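Local atomic coordinates of aminopeptidase N family protein (Idiomarina loihiensis L2TR, PDB entry 4FGM), a protein that probably works as a zinc-dependent aminopeptidase of the M61 family, removing residues from the N-terminal end of peptides. Residues Ser198-Thr201 with Ala202-Lys206; Ile383-Ser386 with Leu387-Leu391; Tyr491-Pro495 with Gln496-Val500; Asp438-Lys441 with Asp442-Asn446. All blocks are in the same frame, centred on the assembly; numbering follows the deposited sequence.

Interaction 1: residues Ser198-Thr201 with Ala202-Lys206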
# COMPACT_ATOMS: atom_id res chain seq x y z
N SER A 198 3.66 -10.72 22.21
CA SER A 198 4.09 -9.78 23.23
C SER A 198 5.19 -8.90 22.67
O SER A 198 5.15 -7.68 22.82
CB SER A 198 4.62 -10.51 24.47
OG SER A 198 3.57 -11.19 25.14
N ARG A 199 6.15 -9.51 22.00
CA ARG A 199 7.26 -8.77 21.43
C ARG A 199 6.83 -7.84 20.30
O ARG A 199 7.20 -6.67 20.29
CB ARG A 199 8.34 -9.74 20.95
CG ARG A 199 9.66 -9.12 20.55
CD ARG A 199 9.67 -8.74 19.09
NE ARG A 199 11.01 -8.36 18.62
CZ ARG A 199 12.06 -9.18 18.58
NH1 ARG A 199 11.95 -10.44 18.98
NH2 ARG A 199 13.23 -8.73 18.13
N ILE A 200 6.03 -8.35 19.36
CA ILE A 200 5.56 -7.54 18.23
C ILE A 200 4.71 -6.38 18.74
O ILE A 200 4.82 -5.25 18.29
CB ILE A 200 4.73 -8.40 17.24
CG1 ILE A 200 5.62 -9.47 16.61
CG2 ILE A 200 4.13 -7.53 16.16
CD1 ILE A 200 4.85 -10.51 15.81
N THR A 201 3.85 -6.69 19.70
CA THR A 201 2.97 -5.71 20.29
C THR A 201 3.77 -4.64 21.02
O THR A 201 3.43 -3.45 20.96
CB THR A 201 1.97 -6.44 21.22
OG1 THR A 201 0.68 -6.43 20.61
CG2 THR A 201 1.93 -5.81 22.59
N ALA A 202 4.83 -5.05 21.70
CA ALA A 202 5.69 -4.11 22.41
C ALA A 202 6.34 -3.16 21.41
O ALA A 202 6.45 -1.96 21.67
CB ALA A 202 6.76 -4.86 23.19
N ASP A 203 6.76 -3.68 20.26
CA ASP A 203 7.36 -2.82 19.25
C ASP A 203 6.32 -1.88 18.63
O ASP A 203 6.60 -0.71 18.36
CB ASP A 203 8.04 -3.64 18.14
CG ASP A 203 9.32 -4.30 18.62
OD1 ASP A 203 9.93 -3.79 19.59
OD2 ASP A 203 9.74 -5.31 18.02
N LEU A 204 5.11 -2.40 18.39
CA LEU A 204 4.05 -1.56 17.82
C LEU A 204 3.72 -0.41 18.77
O LEU A 204 3.47 0.72 18.34
CB LEU A 204 2.80 -2.39 17.52
CG LEU A 204 2.91 -3.39 16.36
CD1 LEU A 204 1.60 -4.17 16.19
CD2 LEU A 204 3.26 -2.63 15.06
N ALA A 205 3.75 -0.70 20.07
CA ALA A 205 3.47 0.32 21.08
C ALA A 205 4.47 1.46 20.91
O ALA A 205 4.10 2.63 20.97
CB ALA A 205 3.56 -0.27 22.48
N LYS A 206 5.74 1.11 20.70
CA LYS A 206 6.77 2.12 20.52
C LYS A 206 6.51 2.93 19.26
O LYS A 206 6.49 4.17 19.30
CB LYS A 206 8.16 1.47 20.45
CG LYS A 206 8.84 1.35 21.81
CD LYS A 206 10.32 1.01 21.70
CE LYS A 206 10.56 -0.49 21.56
NZ LYS A 206 12.02 -0.81 21.54
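Arg199 and Asp203, one helical turn apart, form a salt bridge in which NE of Arg199 lies 3.4 Å from OD2 of Asp203. The hydrogen bond is weak, bent to 138°. OD2 comes to the edge of the guanidinium, near its plane, while the carboxylate is turned 73° against that plane. CG of Arg199 is trans to the backbone N (chi1 -170°) and the chain bends at chi2, which brings NE round to the aspartate. Both groups have further partners: the Tyr264 hydroxyl bonds OD2, and the backbone oxygens of Gln257 and Tyr258 take NH1 and NH2. With asparagine at Asp203 the arginine would probably lose its charged mate on the helix, leaving its grip on the two carbonyls to hold it. This lies near the start of helix 197-215, the crossover helix of a beta-alpha-beta unit with strands 183-190 and 222-230. Each backbone N-H bonds the oxygen four residues earlier, as with Ala202 N to Ser198 O at 2.9 Å and Leu204 N to Ile200 O at 2.9 Å. Apolar contact is lighter: CG2 of Ile200 meets CD1 of Leu204 at 4.2 Å, with Phe267 and Cys271 of helix 262-277 packed against this pair.

Interaction 2: residues Ile383-Ser386 with Leu387-Leu391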
# COMPACT_ATOMS: atom_id res chain seq x y z
N ILE A 383 11.36 13.11 -2.13
CA ILE A 383 10.98 14.51 -2.01
C ILE A 383 10.89 14.81 -0.52
O ILE A 383 11.43 15.81 -0.04
CB ILE A 383 9.61 14.77 -2.65
CG1 ILE A 383 9.73 14.74 -4.18
CG2 ILE A 383 9.04 16.11 -2.15
CD1 ILE A 383 8.44 15.06 -4.91
N ALA A 384 10.21 13.94 0.22
CA ALA A 384 10.06 14.10 1.66
C ALA A 384 11.43 14.16 2.33
O ALA A 384 11.66 14.96 3.22
CB ALA A 384 9.23 12.94 2.25
N LEU A 385 12.34 13.29 1.89
CA LEU A 385 13.69 13.25 2.43
C LEU A 385 14.36 14.60 2.23
O LEU A 385 15.00 15.14 3.14
CB LEU A 385 14.53 12.19 1.73
CG LEU A 385 16.04 12.28 1.98
CD1 LEU A 385 16.37 11.78 3.38
CD2 LEU A 385 16.78 11.47 0.93
N SER A 386 14.21 15.14 1.02
CA SER A 386 14.80 16.42 0.67
C SER A 386 14.26 17.55 1.55
O SER A 386 15.03 18.31 2.13
CB SER A 386 14.53 16.75 -0.80
OG SER A 386 15.00 15.71 -1.65
N LEU A 387 12.94 17.63 1.66
CA LEU A 387 12.31 18.67 2.47
C LEU A 387 12.77 18.61 3.93
O LEU A 387 13.06 19.64 4.54
CB LEU A 387 10.79 18.55 2.40
CG LEU A 387 10.10 18.84 1.07
CD1 LEU A 387 8.61 18.56 1.19
CD2 LEU A 387 10.33 20.29 0.66
N ASP A 388 12.84 17.41 4.48
CA ASP A 388 13.25 17.25 5.87
C ASP A 388 14.67 17.80 6.06
O ASP A 388 14.94 18.53 7.02
CB ASP A 388 13.19 15.78 6.28
CG ASP A 388 13.05 15.60 7.78
OD1 ASP A 388 12.92 16.61 8.50
OD2 ASP A 388 13.07 14.44 8.24
N LEU A 389 15.57 17.45 5.16
CA LEU A 389 16.95 17.90 5.24
C LEU A 389 17.07 19.40 4.96
O LEU A 389 17.80 20.11 5.66
CB LEU A 389 17.81 17.10 4.27
CG LEU A 389 18.55 15.88 4.84
CD1 LEU A 389 17.80 15.26 6.01
CD2 LEU A 389 18.76 14.86 3.74
N MSE A 390 16.36 19.87 3.95
CA MSE A 390 16.40 21.28 3.60
C MSE A 390 15.84 22.17 4.71
O MSE A 390 16.45 23.18 5.07
CB MSE A 390 15.63 21.52 2.31
CG MSE A 390 16.36 21.02 1.08
SE MSE A 390 15.30 21.21 -0.52
CE MSE A 390 15.57 23.09 -0.88
N LEU A 391 14.69 21.80 5.25
CA LEU A 391 14.06 22.56 6.32
C LEU A 391 14.95 22.60 7.55
O LEU A 391 14.98 23.60 8.27
CB LEU A 391 12.71 21.93 6.68
CG LEU A 391 11.42 22.48 6.05
CD1 LEU A 391 11.68 23.03 4.66
CD2 LEU A 391 10.39 21.38 6.00
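Helix 378-394, its residues here largely buried, lies near the zinc site of this probable M61 peptidase and carries this contact, in which Ile383 meets Leu387 and Leu385 meets Leu389, each pair one turn apart. The two pairs differ in how they meet. Ile383 and Leu387 lie side by side and point the same way, CG2 of the isoleucine 4.2 Å from CD1 of the leucine. Leu385 reaches along the helix instead: its CG is anti to the backbone N (chi1 166°), and its CD1 slants across Leu389 to come 3.9 Å from CD2.

The backbone hydrogen bonds beneath are regular. Leu387 N donates to Ile383 O at 2.9 Å, nearly straight at 170°, and Asp388 N donates to Ala384 O at 3.0 Å. Two buried polar side chains are satisfied away from this pairing. The hydroxyl of Ser386 bonds Leu382 O, one turn back. Asp388 OD2 bonds the Tyr312 hydroxyl, while its OD1 forms a salt bridge with Arg392 and takes the N-H of Leu401, so the carboxylate ties the helix to helix 308-320 and to the start of helix 401-413. Ala384 touches Met309 and Tyr312 of helix 308-320, and its side chain is about 13 Å from the bound zinc ion. Met390, a selenomethionine, donates its N-H to Ser386 O at 2.7 Å, and CG of Met390 lies 3.2 Å from that oxygen.

Interaction 3: residues Tyr491-Pro495 with Gln496-Val500; sequences YKASP and QGLDV
Leu498 packs against both Ala493 and Tyr491 on one face of the antiparallel pair 491-494 and 497-500, and this is the tight part of the contact. Its CD2 comes 3.5 Å from CB of Ala493, and CD1 lies over a face of the Tyr491 ring. Ring and leucine run alongside each other because CG of Tyr491 sits between backbone N and carbonyl carbon (chi1 58°). Val533 of helix 533-537 touches both side chains.

The other face, with Lys492, Ser494 and Asp499, is wetter. A water donates to Lys492 O at 2.6 Å and to Asp499 OD2 at 2.9 Å, and accepts from Ser494 OG, linking the two strands on this face. Ser494 OG also receives the N-H of Gln496 at 3.2 Å, a bent bond of 137°. An alanine in place of Ser494 is likely to leave that turn N-H without its acceptor and the water without its donor. Lys492 and Asp499 form a hydrogen-bonded pair, with Lys492 N 2.8 Å from Asp499 O. At the turn Gly497 N reaches Ser494 O at 3.0 Å from well above the carbonyl plane, and the positive phi of Gly497 (138°) suits a residue without CB. The whole is a beta hairpin closed by a type I turn from Ser494 to Gly497, at the margin of the antiparallel sheet of what is probably the PDZ-like domain.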
# COMPACT_ATOMS: atom_id res chain seq x y z
N TYR A 491 14.80 -10.71 -14.18
CA TYR A 491 14.39 -12.04 -14.54
C TYR A 491 14.19 -12.94 -13.34
O TYR A 491 14.66 -12.66 -12.24
CB TYR A 491 15.42 -12.67 -15.49
CG TYR A 491 16.82 -12.75 -14.94
CD1 TYR A 491 17.21 -13.82 -14.12
CD2 TYR A 491 17.77 -11.76 -15.22
CE1 TYR A 491 18.51 -13.89 -13.59
CE2 TYR A 491 19.06 -11.82 -14.70
CZ TYR A 491 19.42 -12.88 -13.89
OH TYR A 491 20.70 -12.94 -13.38
N LYS A 492 13.47 -14.03 -13.57
CA LYS A 492 13.19 -15.03 -12.55
C LYS A 492 13.90 -16.30 -13.02
O LYS A 492 13.50 -16.91 -14.03
CB LYS A 492 11.67 -15.25 -12.45
CG LYS A 492 11.25 -16.48 -11.66
CD LYS A 492 11.85 -16.50 -10.27
CE LYS A 492 11.46 -17.78 -9.54
NZ LYS A 492 12.51 -18.20 -8.57
N ALA A 493 14.95 -16.68 -12.31
CA ALA A 493 15.74 -17.87 -12.65
C ALA A 493 15.23 -19.15 -12.03
O ALA A 493 14.75 -19.17 -10.90
CB ALA A 493 17.19 -17.66 -12.25
N SER A 494 15.34 -20.24 -12.78
CA SER A 494 14.90 -21.55 -12.32
C SER A 494 15.69 -22.56 -13.15
O SER A 494 16.39 -22.18 -14.08
CB SER A 494 13.40 -21.75 -12.59
OG SER A 494 13.16 -21.95 -13.97
N PRO A 495 15.58 -23.85 -12.83
CA PRO A 495 16.31 -24.86 -13.59
C PRO A 495 15.89 -24.87 -15.06
O PRO A 495 16.65 -25.30 -15.94
CB PRO A 495 15.93 -26.16 -12.88
CG PRO A 495 15.64 -25.72 -11.48
CD PRO A 495 14.86 -24.45 -11.70
N GLN A 496 14.68 -24.39 -15.32
CA GLN A 496 14.15 -24.37 -16.68
C GLN A 496 14.63 -23.17 -17.50
O GLN A 496 14.43 -23.12 -18.71
CB GLN A 496 12.62 -24.40 -16.64
CG GLN A 496 12.02 -25.74 -16.21
CD GLN A 496 12.17 -26.03 -14.72
OE1 GLN A 496 12.75 -27.05 -14.34
NE2 GLN A 496 11.64 -25.15 -13.88
N GLY A 497 15.28 -22.21 -16.85
CA GLY A 497 15.75 -21.04 -17.57
C GLY A 497 15.52 -19.74 -16.82
O GLY A 497 15.15 -19.74 -15.65
N LEU A 498 15.74 -18.63 -17.51
CA LEU A 498 15.56 -17.30 -16.93
C LEU A 498 14.33 -16.62 -17.53
O LEU A 498 14.37 -16.20 -18.69
CB LEU A 498 16.81 -16.45 -17.21
CG LEU A 498 18.20 -17.05 -16.96
CD1 LEU A 498 19.26 -16.03 -17.35
CD2 LEU A 498 18.35 -17.46 -15.51
N ASP A 499 13.25 -16.53 -16.77
CA ASP A 499 12.04 -15.88 -17.27
C ASP A 499 12.19 -14.36 -17.15
O ASP A 499 12.30 -13.82 -16.05
CB ASP A 499 10.81 -16.36 -16.49
CG ASP A 499 10.25 -17.66 -17.05
OD1 ASP A 499 9.77 -17.65 -18.21
OD2 ASP A 499 10.29 -18.68 -16.34
N VAL A 500 12.21 -13.68 -18.28
CA VAL A 500 12.38 -12.23 -18.30
C VAL A 500 11.14 -11.46 -17.81
O VAL A 500 10.03 -11.64 -18.32
CB VAL A 500 12.78 -11.76 -19.72
CG1 VAL A 500 13.01 -10.26 -19.74
CG2 VAL A 500 14.05 -12.49 -20.16
O HOH W 1 12.02 -19.00 -14.00

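Interaction 4: residues Asp438-Lys441 with Asp442-Asn446; sequences DFLK and DALYN
Leu440 O accepts the N-H of Leu444 at 2.8 Å, the shortest hydrogen bond between Asp438-Lys441 and Asp442-Asn446, though bent to 139° at the hydrogen. CB of Leu444 also lies 3.1 Å from Leu440 O. The neighbouring bonds are straighter: Ala443 N reaches Phe439 O at 2.9 Å, within the carbonyl plane, and Tyr445 N meets Lys441 O at 2.9 Å.

Two apolar pairs accompany these helical hydrogen bonds. CD1 of Leu440 meets CD1 of Leu444 at 3.7 Å, the two side chains slanting across one another, and CG of Leu440 also lies near CD2 of Leu444. Phe439 takes CB of Ala443 over one face of its ring, 4.0 Å above the plane and toward the rim. A chi1 of 156° swings the phenylalanine along the helix onto that methyl, and Leu450 covers both residues from a loop. Ile425 of helix 423-429 touches Leu440 and Lys441.

The polar side is more exposed. OD2 of Asp442 lies near the backbone O of Asp438; both are acceptors, so no bond forms, and the two carboxylates stay well apart. The Tyr445 ring has CB of Leu444 over one face, while its hydroxyl bonds Glu301. Beyond it Asn446 is the first residue to leave helical angles, its N still donating to Asp442 O. Residues 438-445 make up nearly all of helix 437-445, a short amphipathic helix whose Phe439 and Leu444 side rests on helix 378-394, probably as part of the helical region of the peptidase.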
# COMPACT_ATOMS: atom_id res chain seq x y z
N ASP A 438 11.46 26.72 -5.56
CA ASP A 438 12.03 26.25 -6.82
C ASP A 438 12.28 24.75 -6.80
O ASP A 438 11.99 24.06 -7.77
CB ASP A 438 13.34 26.98 -7.14
CG ASP A 438 13.11 28.43 -7.52
OD1 ASP A 438 12.01 28.74 -8.04
OD2 ASP A 438 14.02 29.26 -7.31
N PHE A 439 12.81 24.25 -5.69
CA PHE A 439 13.07 22.83 -5.59
C PHE A 439 11.81 21.98 -5.72
O PHE A 439 11.75 21.07 -6.55
CB PHE A 439 13.73 22.50 -4.26
CG PHE A 439 13.52 21.08 -3.84
CD1 PHE A 439 14.21 20.04 -4.44
CD2 PHE A 439 12.56 20.78 -2.87
CE1 PHE A 439 13.95 18.71 -4.11
CE2 PHE A 439 12.29 19.45 -2.53
CZ PHE A 439 12.99 18.42 -3.14
N LEU A 440 10.82 22.27 -4.89
CA LEU A 440 9.57 21.52 -4.88
C LEU A 440 8.81 21.56 -6.21
O LEU A 440 8.23 20.56 -6.62
CB LEU A 440 8.67 21.99 -3.73
CG LEU A 440 7.51 21.05 -3.38
CD1 LEU A 440 8.05 19.72 -2.89
CD2 LEU A 440 6.64 21.67 -2.30
N LYS A 441 8.81 22.71 -6.88
CA LYS A 441 8.12 22.82 -8.17
C LYS A 441 8.79 21.92 -9.21
O LYS A 441 8.11 21.31 -10.04
CB LYS A 441 8.13 24.26 -8.69
CG LYS A 441 7.03 25.14 -8.14
CD LYS A 441 7.06 26.49 -8.82
CE LYS A 441 6.07 27.46 -8.19
NZ LYS A 441 6.22 28.82 -8.78
N ASP A 442 10.12 21.85 -9.19
CA ASP A 442 10.84 21.00 -10.14
C ASP A 442 10.63 19.54 -9.77
O ASP A 442 10.45 18.69 -10.64
CB ASP A 442 12.34 21.32 -10.15
CG ASP A 442 12.64 22.71 -10.70
OD1 ASP A 442 11.82 23.23 -11.48
OD2 ASP A 442 13.70 23.27 -10.35
N ALA A 443 10.64 19.27 -8.47
CA ALA A 443 10.45 17.91 -7.97
C ALA A 443 9.06 17.40 -8.31
O ALA A 443 8.87 16.22 -8.60
CB ALA A 443 10.66 17.88 -6.45
N LEU A 444 8.10 18.32 -8.29
CA LEU A 444 6.70 18.01 -8.55
C LEU A 444 6.24 18.00 -10.00
O LEU A 444 5.42 17.16 -10.39
CB LEU A 444 5.82 18.97 -7.76
CG LEU A 444 5.17 18.56 -6.42
CD1 LEU A 444 6.17 17.87 -5.51
CD2 LEU A 444 4.60 19.80 -5.76
N TYR A 445 6.74 18.92 -10.81
CA TYR A 445 6.28 19.02 -12.20
C TYR A 445 7.29 18.73 -13.30
O TYR A 445 6.92 18.59 -14.46
CB TYR A 445 5.63 20.39 -12.40
CG TYR A 445 4.53 20.64 -11.38
CD1 TYR A 445 3.32 19.96 -11.46
CD2 TYR A 445 4.73 21.50 -10.30
CE1 TYR A 445 2.33 20.12 -10.49
CE2 TYR A 445 3.75 21.67 -9.31
CZ TYR A 445 2.55 20.97 -9.41
OH TYR A 445 1.59 21.12 -8.44
N ASN A 446 8.57 18.65 -12.97
CA ASN A 446 9.58 18.34 -13.98
C ASN A 446 9.81 16.82 -14.02
O ASN A 446 9.35 16.08 -13.15
CB ASN A 446 10.91 19.04 -13.69
CG ASN A 446 10.89 20.52 -14.07
OD1 ASN A 446 9.98 20.99 -14.75
ND2 ASN A 446 11.91 21.25 -13.63

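In the fold
Interactions 2 and 4 belong together: their centres are 13 Å apart, and helices 378-394 and 437-445 pack directly, with CB of Ser386 3.3 Å from CZ of Phe439 and CD1 of Ile383 3.7 Å from CD1 of Leu444. Interaction 2 is almost wholly buried; interaction 4 has one apolar side on it and a more exposed polar side. Interaction 1, about 16 Å from interaction 2 at the nearest atoms, is also helical but adds a weak charged pair, on a helix packed against the zinc-binding helix 262-277. Interaction 3, its nearest atoms about 27 Å from each of the others, replaces helical spacing with strand pairing, a turn and a bridging water.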